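Local coordinates for putative lipoprotein (Parabacteroides distasonis, PDB 4FVS) that is of unknown function but probably binds lipid or a similar apolar ligand, as a putative exported lipoprotein of the LolA/LolB-like clan, at residues E46-Y51 with K63-A68; L83-V88 with K137-K142; F102-N107 with Y119-S124. All blocks are in the same frame, centred on the assembly; numbering follows the deposited sequence.

Interaction 1 of 3, residues E46-Y51 with K63-A68; sequences EVEADY and KGDIKA
Residues 46-51 and 63-68 are the facing strands of an antiparallel beta hairpin, their local axes 157° apart and 4.6 Å from each other at closest approach. Val-47/Ala-68, Ala-49/Ile-66 and Tyr-51/Gly-64 are the hydrogen-bonded pairs, each joined by two N-H...O=C bonds, such as Val-47 N to Ala-68 O at 2.7 Å. Glu-48/Lys-67 and Asp-50/Asp-65 are non-hydrogen-bonded pairs and send their side chains to the opposite face. That face is charged: the extended chain of Lys-67 crosses Glu-46 obliquely, and its NZ forms a 3.0 Å salt bridge with Glu-46 OE2, approaching from above the carboxylate plane.

Tyr-51 has CG in the crowded position between backbone N and carbonyl carbon (chi1 69°), which folds its ring across the neighbouring strand. Gly-64 CA then lies 3.9 Å from the ring centroid and 21° off its normal, a CH-pi contact of the kind called aromatic rescue of glycine. A beta carbon at Gly-64 would probably collide with Tyr-51 OH.

On the same face as the ring, Ala-49 CB meets Ile-66 CG2 at 4.1 Å. Val-47 continues this apolar layer onto Val-35 and Val-38 of strand 27-41, and Ala-68 onto Phe-75 and Leu-77 of strand 74-78. Further out, Tyr-51 OH is fixed by a hydrogen bond with Asn-62 OD1.

Interaction 2 of 3, residues L83-V88 with K137-K142; sequences LSYPGV and KDMAIK
This is a buried side-chain contact between the turn before the short helix 86-89 and the side of strand 132-154 that carries Met-139 and Ile-141, in a beta-rich fold consistent with the LolA/LolB clan. All five residues that touch are buried, and the meeting is made by side chains, the closest pair of CA atoms, those of Leu-83 and Met-139, being 9.3 Å apart.

Selenomethionine Met-139 is central. Its CG is anti to the carbonyl carbon (chi1 -51°), which sends the chain off the strand toward the turn, and a bend at the last torsion (chi3 72°) swings CE aside from the line of the chain. SE thereby comes to 3.9 Å from Leu-83 CD1, while CE approaches Leu-83 CD2 at 4.0 Å, so the two leucine methyls lie alongside the SE-CE bond, CD1 by SE and CD2 by CE, as the chains cross obliquely. Leu-83 CD2 serves a second neighbour, touching Ile-141 CD1 at 4.1 Å; Ile-141 lies two residues further along the strand, on the same side of it as Met-139.

Ser-84 centres an inverse gamma turn, and its OG is hydrogen-bonded to Glu-81 O and Tyr-53 OH. Tyr-85 takes the N-cap position, its backbone O accepting from Val-88 N at 3.1 Å. This carries Val-88 round to the same cluster, where Ile-168 and Thr-170 of strand 157-171 and Ile-127 of strand 123-129 also touch Met-139. Two further groups meet the selenomethionine tip to tip: Tyr-85 OH stands 4.1 Å from Met-139 CE, and Val-88 CG2 reaches the same methyl at 3.8 Å.

Interaction 3 of 3, residues F102-N107 with Y119-S124; sequences FINYPN and YFDEAS
Asn-104 holds CG between its backbone N and carbonyl carbon (chi1 72°), and Asp-121 holds CG anti to its own carbonyl carbon (chi1 -68°); the two side chains therefore cross obliquely, with amide and carboxylate planes 55° apart. Each reaches the other's backbone. Asn-104 OD1 accepts from Asp-121 N at 2.8 Å, the donor lying in the carbonyl plane, while Asp-121 OD2 receives Asn-104 N at 3.0 Å through its anti lone pair, a more bent bond. The other end of the amide gives a nearly straight bond from ND2 to Tyr-119 O at 3.1 Å, with the acceptor in the amide plane, and ND2 is also hydrogen-bonded to Glu-74 OE2. With OD1 accepting and ND2 donating, the amide is probably held in this orientation.

These bonds tie the outermost strand 102-104, which pairs with strand 74-78, to the irregular chain that runs into strand 123-129, so side-chain bonds link two parts of the strand-rich fold, consistent with the LolA/LolB clan, where regular strand pairing is absent. Arg-144 of strand 132-154 reinforces the join, NH2 bonding to Asn-104 O and NH1 to Asp-121 O. An alanine in place of Asn-104 would probably loosen the 119-121 backbone, since the bonds to Asp-121 N and Tyr-119 O would both be lost.

Ile-103 CG2 makes an apolar contact with Ala-123 CB at 4.0 Å and has Asp-121 CB as a neighbour at 3.8 Å. Pro-106 crosses Phe-120 at about a right angle, its CG over the ring face in a CH-pi contact, 4.0 Å from the centroid.

How the interactions relate
Interactions 2 and 3 are the most directly coupled: their centres are about 15 Å apart, and neighbouring strands 123-129 and 132-154 join them through a probable hydrogen bond from Ile-141 N to Ala-123 O, 2.7 Å. In sequence, interaction 3 is nested within the loop that interaction 2 closes. Interaction 1, a local hairpin, precedes both. Its centre is about 18 Å from each of the others, yet it touches interaction 3 where Lys-67 O meets Phe-102 CE1 at 3.3 Å; from interaction 2 its nearest atoms stay about 6 Å away. No ligand marks a site here; lipid binding, as in LolA and LolB, is only inferred and cannot be assigned to any contact.

Interaction 1 of 3, residues E46-Y51 with K63-A68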
ATOM      1  N   GLU A  46      -7.298  15.815  -4.290  1.00 81.65           N
ATOM      2  CA  GLU A  46      -7.882  14.473  -4.243  1.00 77.61           C
ATOM      3  C   GLU A  46      -7.548  13.758  -5.552  1.00 78.57           C
ATOM      4  O   GLU A  46      -7.639  14.366  -6.616  1.00 82.00           O
ATOM      5  CB  GLU A  46      -9.395  14.524  -3.984  1.00 80.49           C
ATOM      6  CG  GLU A  46      -9.979  13.190  -3.542  1.00 90.74           C
ATOM      7  CD  GLU A  46     -11.297  13.221  -2.780  1.00116.32           C
ATOM      8  OE1 GLU A  46     -11.933  14.299  -2.706  1.00103.59           O
ATOM      9  OE2 GLU A  46     -11.688  12.158  -2.243  1.00113.91           O
ATOM     10  N   VAL A  47      -7.085  12.507  -5.476  1.00 69.03           N
ATOM     11  CA  VAL A  47      -6.699  11.721  -6.657  1.00 67.18           C
ATOM     12  C   VAL A  47      -7.404  10.365  -6.615  1.00 67.09           C
ATOM     13  O   VAL A  47      -7.438   9.720  -5.565  1.00 64.28           O
ATOM     14  CB  VAL A  47      -5.153  11.558  -6.774  1.00 69.18           C
ATOM     15  CG1 VAL A  47      -4.764  10.496  -7.799  1.00 67.76           C
ATOM     16  CG2 VAL A  47      -4.486  12.881  -7.118  1.00 71.75           C
ATOM     17  N   GLU A  48      -7.972   9.945  -7.755  1.00 62.85           N
ATOM     18  CA  GLU A  48      -8.610   8.646  -7.893  1.00 60.71           C
ATOM     19  C   GLU A  48      -7.865   7.853  -8.987  1.00 62.60           C
ATOM     20  O   GLU A  48      -7.767   8.309 -10.123  1.00 63.82           O
ATOM     21  CB  GLU A  48     -10.123   8.772  -8.191  1.00 64.02           C
ATOM     22  CG  GLU A  48     -10.835   7.431  -8.091  1.00 70.23           C
ATOM     23  CD  GLU A  48     -12.339   7.336  -8.150  1.00 92.55           C
ATOM     24  OE1 GLU A  48     -12.930   7.579  -7.080  1.00102.97           O
ATOM     25  OE2 GLU A  48     -12.863   6.699  -9.095  1.00 83.97           O
ATOM     26  N   ALA A  49      -7.332   6.688  -8.631  1.00 55.11           N
ATOM     27  CA  ALA A  49      -6.609   5.832  -9.560  1.00 53.85           C
ATOM     28  C   ALA A  49      -7.248   4.453  -9.690  1.00 57.76           C
ATOM     29  O   ALA A  49      -7.811   3.949  -8.719  1.00 56.01           O
ATOM     30  CB  ALA A  49      -5.175   5.680  -9.102  1.00 52.17           C
ATOM     31  N   ASP A  50      -7.172   3.860 -10.900  1.00 55.11           N
ATOM     32  CA  ASP A  50      -7.637   2.503 -11.187  1.00 54.46           C
ATOM     33  C   ASP A  50      -6.494   1.540 -11.043  1.00 52.34           C
ATOM     34  O   ASP A  50      -5.348   1.914 -11.298  1.00 49.73           O
ATOM     35  CB  ASP A  50      -8.252   2.374 -12.592  1.00 60.43           C
ATOM     36  CG  ASP A  50      -9.652   2.914 -12.683  1.00 87.71           C
ATOM     37  OD1 ASP A  50     -10.549   2.336 -12.037  1.00 89.09           O
ATOM     38  OD2 ASP A  50      -9.864   3.888 -13.440  1.00103.58           O
ATOM     39  N   TYR A  51      -6.787   0.303 -10.608  1.00 47.76           N
ATOM     40  CA  TYR A  51      -5.753  -0.714 -10.487  1.00 46.01           C
ATOM     41  C   TYR A  51      -6.256  -2.018 -11.055  1.00 51.84           C
ATOM     42  O   TYR A  51      -7.456  -2.278 -11.045  1.00 51.84           O
ATOM     43  CB  TYR A  51      -5.261  -0.881  -9.038  1.00 45.02           C
ATOM     44  CG  TYR A  51      -6.253  -1.485  -8.066  1.00 46.88           C
ATOM     45  CD1 TYR A  51      -6.412  -2.864  -7.972  1.00 47.60           C
ATOM     46  CD2 TYR A  51      -6.948  -0.686  -7.158  1.00 48.21           C
ATOM     47  CE1 TYR A  51      -7.289  -3.433  -7.053  1.00 46.95           C
ATOM     48  CE2 TYR A  51      -7.828  -1.248  -6.227  1.00 48.87           C
ATOM     49  CZ  TYR A  51      -7.993  -2.626  -6.178  1.00 56.96           C
ATOM     50  OH  TYR A  51      -8.855  -3.206  -5.272  1.00 65.09           O
ATOM     51  N   LYS A  63      -9.411  -6.176  -9.494  1.00 49.22           N
ATOM     52  CA  LYS A  63      -9.494  -4.878 -10.133  1.00 50.09           C
ATOM     53  C   LYS A  63     -10.372  -4.008  -9.254  1.00 53.73           C
ATOM     54  O   LYS A  63     -11.284  -4.516  -8.589  1.00 54.80           O
ATOM     55  CB  LYS A  63     -10.008  -4.963 -11.604  1.00 54.05           C
ATOM     56  CG  LYS A  63     -11.384  -5.604 -11.775  1.00 68.61           C
ATOM     57  CD  LYS A  63     -11.986  -5.373 -13.143  1.00 81.37           C
ATOM     58  CE  LYS A  63     -13.418  -5.874 -13.238  1.00 91.23           C
ATOM     59  NZ  LYS A  63     -13.501  -7.334 -13.497  1.00 93.38           N
ATOM     60  N   GLY A  64     -10.062  -2.720  -9.236  1.00 47.68           N
ATOM     61  CA  GLY A  64     -10.779  -1.736  -8.450  1.00 46.49           C
ATOM     62  C   GLY A  64     -10.167  -0.368  -8.601  1.00 50.83           C
ATOM     63  O   GLY A  64      -9.362  -0.145  -9.509  1.00 50.59           O
ATOM     64  N   ASP A  65     -10.529   0.544  -7.697  1.00 48.82           N
ATOM     65  CA  ASP A  65     -10.021   1.907  -7.683  1.00 50.15           C
ATOM     66  C   ASP A  65      -9.563   2.301  -6.255  1.00 51.76           C
ATOM     67  O   ASP A  65     -10.035   1.736  -5.266  1.00 48.95           O
ATOM     68  CB  ASP A  65     -11.056   2.890  -8.238  1.00 55.75           C
ATOM     69  CG  ASP A  65     -12.476   2.703  -7.757  1.00 74.42           C
ATOM     70  OD1 ASP A  65     -12.736   2.961  -6.551  1.00 74.01           O
ATOM     71  OD2 ASP A  65     -13.347   2.371  -8.601  1.00 87.50           O
ATOM     72  N   ILE A  66      -8.611   3.233  -6.175  1.00 49.20           N
ATOM     73  CA  ILE A  66      -8.032   3.672  -4.919  1.00 49.77           C
ATOM     74  C   ILE A  66      -8.017   5.187  -4.881  1.00 57.13           C
ATOM     75  O   ILE A  66      -7.742   5.829  -5.898  1.00 59.47           O
ATOM     76  CB  ILE A  66      -6.623   3.047  -4.688  1.00 52.62           C
ATOM     77  CG1 ILE A  66      -6.105   3.330  -3.261  1.00 54.56           C
ATOM     78  CG2 ILE A  66      -5.606   3.445  -5.748  1.00 54.71           C
ATOM     79  CD1 ILE A  66      -5.424   2.182  -2.604  1.00 68.13           C
ATOM     80  N   LYS A  67      -8.384   5.762  -3.720  1.00 54.04           N
ATOM     81  CA  LYS A  67      -8.413   7.216  -3.532  1.00 55.07           C
ATOM     82  C   LYS A  67      -7.267   7.665  -2.617  1.00 55.36           C
ATOM     83  O   LYS A  67      -6.876   6.952  -1.707  1.00 52.32           O
ATOM     84  CB  LYS A  67      -9.763   7.698  -2.985  1.00 58.67           C
ATOM     85  CG  LYS A  67     -10.772   8.061  -4.059  1.00 75.98           C
ATOM     86  CD  LYS A  67     -11.853   8.997  -3.514  1.00 92.90           C
ATOM     87  CE  LYS A  67     -12.705   9.618  -4.608  1.00106.44           C
ATOM     88  NZ  LYS A  67     -13.604  10.684  -4.096  1.00117.31           N
ATOM     89  N   ALA A  68      -6.692   8.812  -2.932  1.00 54.83           N
ATOM     90  CA  ALA A  68      -5.621   9.462  -2.179  1.00 56.24           C
ATOM     91  C   ALA A  68      -5.940  10.924  -2.060  1.00 65.75           C
ATOM     92  O   ALA A  68      -6.435  11.509  -3.028  1.00 66.06           O
ATOM     93  CB  ALA A  68      -4.274   9.268  -2.866  1.00 56.51           C
TER

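Interaction 2 of 3, residues L83-V88 with K137-K142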
ATOM      1  N   LEU A  83      -1.839  -3.734   1.630  1.00 45.87           N
ATOM      2  CA  LEU A  83      -2.028  -5.166   1.372  1.00 44.93           C
ATOM      3  C   LEU A  83      -1.775  -5.540  -0.097  1.00 52.52           C
ATOM      4  O   LEU A  83      -2.139  -6.638  -0.518  1.00 54.77           O
ATOM      5  CB  LEU A  83      -3.426  -5.628   1.795  1.00 44.59           C
ATOM      6  CG  LEU A  83      -3.891  -5.260   3.228  1.00 47.94           C
ATOM      7  CD1 LEU A  83      -5.294  -5.653   3.423  1.00 47.79           C
ATOM      8  CD2 LEU A  83      -3.040  -5.921   4.286  1.00 50.01           C
ATOM      9  N   SER A  84      -1.105  -4.643  -0.857  1.00 49.98           N
ATOM     10  CA  SER A  84      -0.652  -4.823  -2.248  1.00 50.88           C
ATOM     11  C   SER A  84       0.543  -5.776  -2.306  1.00 53.36           C
ATOM     12  O   SER A  84       1.642  -5.360  -2.724  1.00 53.23           O
ATOM     13  CB  SER A  84      -0.232  -3.480  -2.853  1.00 59.00           C
ATOM     14  OG  SER A  84      -1.243  -2.492  -2.812  1.00 76.81           O
ATOM     15  N   TYR A  85       0.381  -7.018  -1.801  1.00 48.11           N
ATOM     16  CA  TYR A  85       1.530  -7.918  -1.790  1.00 48.35           C
ATOM     17  C   TYR A  85       1.070  -9.334  -1.990  1.00 54.34           C
ATOM     18  O   TYR A  85      -0.077  -9.632  -1.651  1.00 50.97           O
ATOM     19  CB  TYR A  85       2.378  -7.772  -0.512  1.00 48.77           C
ATOM     20  CG  TYR A  85       1.655  -7.998   0.801  1.00 47.81           C
ATOM     21  CD1 TYR A  85       1.522  -9.282   1.334  1.00 48.98           C
ATOM     22  CD2 TYR A  85       1.236  -6.923   1.580  1.00 47.16           C
ATOM     23  CE1 TYR A  85       0.919  -9.496   2.565  1.00 46.92           C
ATOM     24  CE2 TYR A  85       0.661  -7.123   2.836  1.00 48.16           C
ATOM     25  CZ  TYR A  85       0.508  -8.413   3.324  1.00 56.03           C
ATOM     26  OH  TYR A  85      -0.039  -8.641   4.559  1.00 57.52           O
ATOM     27  N   PRO A  86       1.982 -10.203  -2.516  1.00 56.05           N
ATOM     28  CA  PRO A  86       1.621 -11.598  -2.832  1.00 56.75           C
ATOM     29  C   PRO A  86       0.827 -12.367  -1.752  1.00 62.26           C
ATOM     30  O   PRO A  86      -0.129 -13.017  -2.120  1.00 61.10           O
ATOM     31  CB  PRO A  86       2.986 -12.246  -3.042  1.00 59.33           C
ATOM     32  CG  PRO A  86       3.816 -11.166  -3.603  1.00 62.83           C
ATOM     33  CD  PRO A  86       3.367  -9.904  -2.965  1.00 57.60           C
ATOM     34  N   GLY A  87       1.194 -12.295  -0.473  1.00 62.54           N
ATOM     35  CA  GLY A  87       0.462 -12.977   0.605  1.00 64.10           C
ATOM     36  C   GLY A  87      -1.051 -12.762   0.649  1.00 70.90           C
ATOM     37  O   GLY A  87      -1.816 -13.698   0.938  1.00 72.00           O
ATOM     38  N   VAL A  88      -1.494 -11.507   0.372  1.00 67.85           N
ATOM     39  CA  VAL A  88      -2.903 -11.084   0.308  1.00 67.88           C
ATOM     40  C   VAL A  88      -3.463 -11.327  -1.152  1.00 72.38           C
ATOM     41  O   VAL A  88      -4.488 -12.002  -1.316  1.00 71.52           O
ATOM     42  CB  VAL A  88      -3.061  -9.580   0.746  1.00 70.79           C
ATOM     43  CG1 VAL A  88      -4.450  -9.033   0.456  1.00 70.51           C
ATOM     44  CG2 VAL A  88      -2.721  -9.369   2.205  1.00 70.50           C
ATOM     45  N   LYS A 137     -12.062 -12.278   6.341  1.00 52.65           N
ATOM     46  CA  LYS A 137     -10.854 -12.221   7.154  1.00 52.11           C
ATOM     47  C   LYS A 137     -10.682 -10.837   7.693  1.00 58.18           C
ATOM     48  O   LYS A 137     -10.881  -9.858   6.967  1.00 56.89           O
ATOM     49  CB  LYS A 137      -9.581 -12.599   6.352  1.00 53.50           C
ATOM     50  CG  LYS A 137      -9.278 -14.070   6.158  1.00 73.71           C
ATOM     51  CD  LYS A 137      -7.960 -14.220   5.382  1.00 84.11           C
ATOM     52  CE  LYS A 137      -7.633 -15.646   4.999  1.00102.74           C
ATOM     53  NZ  LYS A 137      -6.441 -15.711   4.108  1.00111.86           N
ATOM     54  N   ASP A 138     -10.265 -10.745   8.950  1.00 57.72           N
ATOM     55  CA  ASP A 138      -9.888  -9.494   9.598  1.00 56.39           C
ATOM     56  C   ASP A 138      -8.414  -9.280   9.432  1.00 56.90           C
ATOM     57  O   ASP A 138      -7.651 -10.230   9.609  1.00 56.76           O
ATOM     58  CB  ASP A 138     -10.222  -9.523  11.098  1.00 59.70           C
ATOM     59  CG  ASP A 138     -11.635  -9.213  11.468  1.00 67.38           C
ATOM     60  OD1 ASP A 138     -12.118  -8.117  11.090  1.00 69.54           O
ATOM     61  OD2 ASP A 138     -12.214  -9.991  12.253  1.00 70.80           O
HETATM   62  N   MSE A 139      -7.992  -8.054   9.125  1.00 51.68           N
HETATM   63  CA  MSE A 139      -6.570  -7.754   9.053  1.00 51.47           C
HETATM   64  C   MSE A 139      -6.321  -6.462   9.763  1.00 54.47           C
HETATM   65  O   MSE A 139      -6.903  -5.438   9.394  1.00 55.80           O
HETATM   66  CB  MSE A 139      -6.061  -7.716   7.616  1.00 53.64           C
HETATM   67  CG  MSE A 139      -6.456  -8.962   6.838  1.00 62.57           C
HETATM   68 SE   MSE A 139      -5.559  -9.128   5.198  0.75 70.42          SE
HETATM   69  CE  MSE A 139      -3.827  -9.558   5.844  1.00 67.39           C
ATOM     70  N   ALA A 140      -5.524  -6.523  10.839  1.00 48.62           N
ATOM     71  CA  ALA A 140      -5.197  -5.366  11.652  1.00 48.23           C
ATOM     72  C   ALA A 140      -3.776  -4.883  11.375  1.00 52.81           C
ATOM     73  O   ALA A 140      -2.820  -5.627  11.562  1.00 54.22           O
ATOM     74  CB  ALA A 140      -5.367  -5.700  13.121  1.00 50.31           C
ATOM     75  N   ILE A 141      -3.654  -3.659  10.858  1.00 48.99           N
ATOM     76  CA  ILE A 141      -2.382  -2.986  10.591  1.00 49.04           C
ATOM     77  C   ILE A 141      -2.218  -1.985  11.728  1.00 49.70           C
ATOM     78  O   ILE A 141      -2.960  -1.008  11.803  1.00 46.83           O
ATOM     79  CB  ILE A 141      -2.316  -2.354   9.166  1.00 52.63           C
ATOM     80  CG1 ILE A 141      -2.636  -3.398   8.068  1.00 53.21           C
ATOM     81  CG2 ILE A 141      -0.953  -1.684   8.909  1.00 53.08           C
ATOM     82  CD1 ILE A 141      -3.447  -2.780   6.886  1.00 68.28           C
ATOM     83  N   LYS A 142      -1.286  -2.261  12.639  1.00 46.67           N
ATOM     84  CA  LYS A 142      -1.115  -1.460  13.848  1.00 48.26           C
ATOM     85  C   LYS A 142       0.367  -1.242  14.161  1.00 52.61           C
ATOM     86  O   LYS A 142       1.225  -1.742  13.446  1.00 50.67           O
ATOM     87  CB  LYS A 142      -1.827  -2.178  15.035  1.00 52.77           C
ATOM     88  CG  LYS A 142      -1.407  -3.643  15.211  1.00 65.86           C
ATOM     89  CD  LYS A 142      -2.372  -4.434  16.048  1.00 76.38           C
ATOM     90  CE  LYS A 142      -2.008  -5.906  16.011  1.00 92.65           C
ATOM     91  NZ  LYS A 142      -3.052  -6.760  16.631  1.00103.99           N
TER

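Interaction 3 of 3, residues F102-N107 with Y119-S124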
ATOM      1  N   PHE A 102      -9.054   4.985   5.457  1.00 50.48           N
ATOM      2  CA  PHE A 102      -7.990   5.894   5.020  1.00 49.21           C
ATOM      3  C   PHE A 102      -7.032   6.138   6.158  1.00 52.98           C
ATOM      4  O   PHE A 102      -7.452   6.491   7.257  1.00 54.18           O
ATOM      5  CB  PHE A 102      -8.569   7.206   4.501  1.00 52.78           C
ATOM      6  CG  PHE A 102      -9.247   7.094   3.145  1.00 55.67           C
ATOM      7  CD1 PHE A 102      -8.502   7.096   1.971  1.00 58.86           C
ATOM      8  CD2 PHE A 102     -10.630   7.035   3.039  1.00 59.29           C
ATOM      9  CE1 PHE A 102      -9.131   7.030   0.726  1.00 60.39           C
ATOM     10  CE2 PHE A 102     -11.253   6.974   1.791  1.00 62.47           C
ATOM     11  CZ  PHE A 102     -10.504   6.974   0.647  1.00 59.96           C
ATOM     12  N   ILE A 103      -5.748   5.912   5.912  1.00 49.35           N
ATOM     13  CA  ILE A 103      -4.693   6.119   6.904  1.00 48.83           C
ATOM     14  C   ILE A 103      -3.697   7.176   6.413  1.00 52.29           C
ATOM     15  O   ILE A 103      -3.449   7.284   5.211  1.00 53.36           O
ATOM     16  CB  ILE A 103      -3.981   4.800   7.262  1.00 51.10           C
ATOM     17  CG1 ILE A 103      -3.416   4.091   5.990  1.00 50.57           C
ATOM     18  CG2 ILE A 103      -4.933   3.898   8.071  1.00 52.26           C
ATOM     19  CD1 ILE A 103      -2.420   2.902   6.221  1.00 52.01           C
ATOM     20  N   ASN A 104      -3.131   7.951   7.346  1.00 47.76           N
ATOM     21  CA  ASN A 104      -2.154   8.986   7.016  1.00 47.98           C
ATOM     22  C   ASN A 104      -0.787   8.391   6.716  1.00 53.40           C
ATOM     23  O   ASN A 104      -0.455   7.295   7.200  1.00 51.33           O
ATOM     24  CB  ASN A 104      -2.013  10.003   8.142  1.00 42.96           C
ATOM     25  CG  ASN A 104      -1.305   9.499   9.381  1.00 53.85           C
ATOM     26  OD1 ASN A 104      -1.474   8.371   9.814  1.00 49.04           O
ATOM     27  ND2 ASN A 104      -0.503  10.334   9.997  1.00 51.89           N
ATOM     28  N   TYR A 105       0.009   9.150   5.931  1.00 50.89           N
ATOM     29  CA  TYR A 105       1.383   8.868   5.603  1.00 50.66           C
ATOM     30  C   TYR A 105       2.166  10.119   5.961  1.00 55.89           C
ATOM     31  O   TYR A 105       2.060  11.143   5.283  1.00 58.34           O
ATOM     32  CB  TYR A 105       1.555   8.416   4.135  1.00 52.97           C
ATOM     33  CG  TYR A 105       1.159   6.970   3.925  1.00 55.65           C
ATOM     34  CD1 TYR A 105      -0.179   6.603   3.781  1.00 57.15           C
ATOM     35  CD2 TYR A 105       2.115   5.962   3.910  1.00 57.15           C
ATOM     36  CE1 TYR A 105      -0.555   5.269   3.626  1.00 57.46           C
ATOM     37  CE2 TYR A 105       1.751   4.620   3.761  1.00 57.78           C
ATOM     38  CZ  TYR A 105       0.413   4.279   3.621  1.00 68.89           C
ATOM     39  OH  TYR A 105       0.043   2.968   3.442  1.00 73.75           O
ATOM     40  N   PRO A 106       2.878  10.097   7.100  1.00 51.60           N
ATOM     41  CA  PRO A 106       3.635  11.286   7.519  1.00 52.75           C
ATOM     42  C   PRO A 106       4.749  11.652   6.530  1.00 57.69           C
ATOM     43  O   PRO A 106       5.268  10.793   5.833  1.00 56.83           O
ATOM     44  CB  PRO A 106       4.217  10.873   8.880  1.00 54.63           C
ATOM     45  CG  PRO A 106       3.373   9.730   9.338  1.00 58.15           C
ATOM     46  CD  PRO A 106       3.050   8.995   8.066  1.00 52.54           C
ATOM     47  N   ASN A 107       5.059  12.946   6.431  1.00 56.41           N
ATOM     48  CA  ASN A 107       6.082  13.536   5.578  1.00 58.06           C
ATOM     49  C   ASN A 107       7.327  13.831   6.420  1.00 65.42           C
ATOM     50  O   ASN A 107       7.334  14.787   7.205  1.00 68.36           O
ATOM     51  CB  ASN A 107       5.543  14.812   4.912  1.00 59.67           C
ATOM     52  CG  ASN A 107       6.532  15.608   4.086  1.00 71.71           C
ATOM     53  OD1 ASN A 107       7.582  15.111   3.641  1.00 63.32           O
ATOM     54  ND2 ASN A 107       6.172  16.858   3.820  1.00 59.17           N
ATOM     55  N   TYR A 119       2.599  10.641  14.887  1.00 56.73           N
ATOM     56  CA  TYR A 119       1.316   9.931  14.974  1.00 53.14           C
ATOM     57  C   TYR A 119       0.991   9.189  13.678  1.00 54.37           C
ATOM     58  O   TYR A 119       1.100   9.756  12.589  1.00 54.81           O
ATOM     59  CB  TYR A 119       0.148  10.888  15.327  1.00 52.79           C
ATOM     60  CG  TYR A 119      -1.184  10.176  15.474  1.00 50.81           C
ATOM     61  CD1 TYR A 119      -1.558   9.581  16.683  1.00 51.56           C
ATOM     62  CD2 TYR A 119      -2.061  10.059  14.391  1.00 49.52           C
ATOM     63  CE1 TYR A 119      -2.760   8.872  16.802  1.00 48.25           C
ATOM     64  CE2 TYR A 119      -3.267   9.358  14.505  1.00 48.28           C
ATOM     65  CZ  TYR A 119      -3.611   8.771  15.710  1.00 49.74           C
ATOM     66  OH  TYR A 119      -4.797   8.091  15.797  1.00 53.37           O
ATOM     67  N   PHE A 120       0.540   7.942  13.818  1.00 48.75           N
ATOM     68  CA  PHE A 120       0.121   7.094  12.700  1.00 47.25           C
ATOM     69  C   PHE A 120      -1.256   6.548  12.933  1.00 50.79           C
ATOM     70  O   PHE A 120      -1.513   6.008  13.999  1.00 49.26           O
ATOM     71  CB  PHE A 120       1.077   5.909  12.496  1.00 47.95           C
ATOM     72  CG  PHE A 120       2.449   6.192  11.963  1.00 50.18           C
ATOM     73  CD1 PHE A 120       3.499   6.465  12.822  1.00 54.60           C
ATOM     74  CD2 PHE A 120       2.715   6.092  10.602  1.00 53.52           C
ATOM     75  CE1 PHE A 120       4.789   6.681  12.331  1.00 56.60           C
ATOM     76  CE2 PHE A 120       4.009   6.300  10.110  1.00 57.38           C
ATOM     77  CZ  PHE A 120       5.033   6.614  10.982  1.00 56.67           C
ATOM     78  N   ASP A 121      -2.129   6.631  11.933  1.00 48.05           N
ATOM     79  CA  ASP A 121      -3.447   6.029  12.020  1.00 48.25           C
ATOM     80  C   ASP A 121      -3.328   4.522  11.982  1.00 55.21           C
ATOM     81  O   ASP A 121      -2.435   4.023  11.316  1.00 53.57           O
ATOM     82  CB  ASP A 121      -4.310   6.491  10.833  1.00 48.87           C
ATOM     83  CG  ASP A 121      -4.714   7.939  10.812  1.00 57.04           C
ATOM     84  OD1 ASP A 121      -5.046   8.483  11.889  1.00 59.89           O
ATOM     85  OD2 ASP A 121      -4.831   8.491   9.712  1.00 65.96           O
ATOM     86  N   GLU A 122      -4.214   3.795  12.638  1.00 56.17           N
ATOM     87  CA  GLU A 122      -4.236   2.340  12.517  1.00 57.27           C
ATOM     88  C   GLU A 122      -5.276   1.923  11.498  1.00 67.26           C
ATOM     89  O   GLU A 122      -6.253   2.646  11.250  1.00 70.38           O
ATOM     90  CB  GLU A 122      -4.529   1.656  13.847  1.00 59.51           C
ATOM     91  CG  GLU A 122      -3.347   1.680  14.786  1.00 73.13           C
ATOM     92  CD  GLU A 122      -3.548   0.933  16.086  1.00 89.48           C
ATOM     93  OE1 GLU A 122      -4.708   0.577  16.418  1.00 76.49           O
ATOM     94  OE2 GLU A 122      -2.525   0.703  16.773  1.00 71.92           O
ATOM     95  N   ALA A 123      -5.142   0.710  11.009  1.00 64.30           N
ATOM     96  CA  ALA A 123      -6.094   0.139  10.081  1.00 63.86           C
ATOM     97  C   ALA A 123      -6.558  -1.219  10.575  1.00 67.04           C
ATOM     98  O   ALA A 123      -5.768  -2.008  11.084  1.00 67.10           O
ATOM     99  CB  ALA A 123      -5.453   0.011   8.706  1.00 63.70           C
ATOM    100  N   SER A 124      -7.836  -1.475  10.473  1.00 63.70           N
ATOM    101  CA  SER A 124      -8.406  -2.785  10.751  1.00 64.02           C
ATOM    102  C   SER A 124      -9.516  -2.949   9.757  1.00 66.64           C
ATOM    103  O   SER A 124     -10.639  -2.444   9.928  1.00 67.03           O
ATOM    104  CB  SER A 124      -8.840  -2.978  12.200  1.00 69.76           C
ATOM    105  OG  SER A 124      -9.339  -4.294  12.414  1.00 81.05           O
TER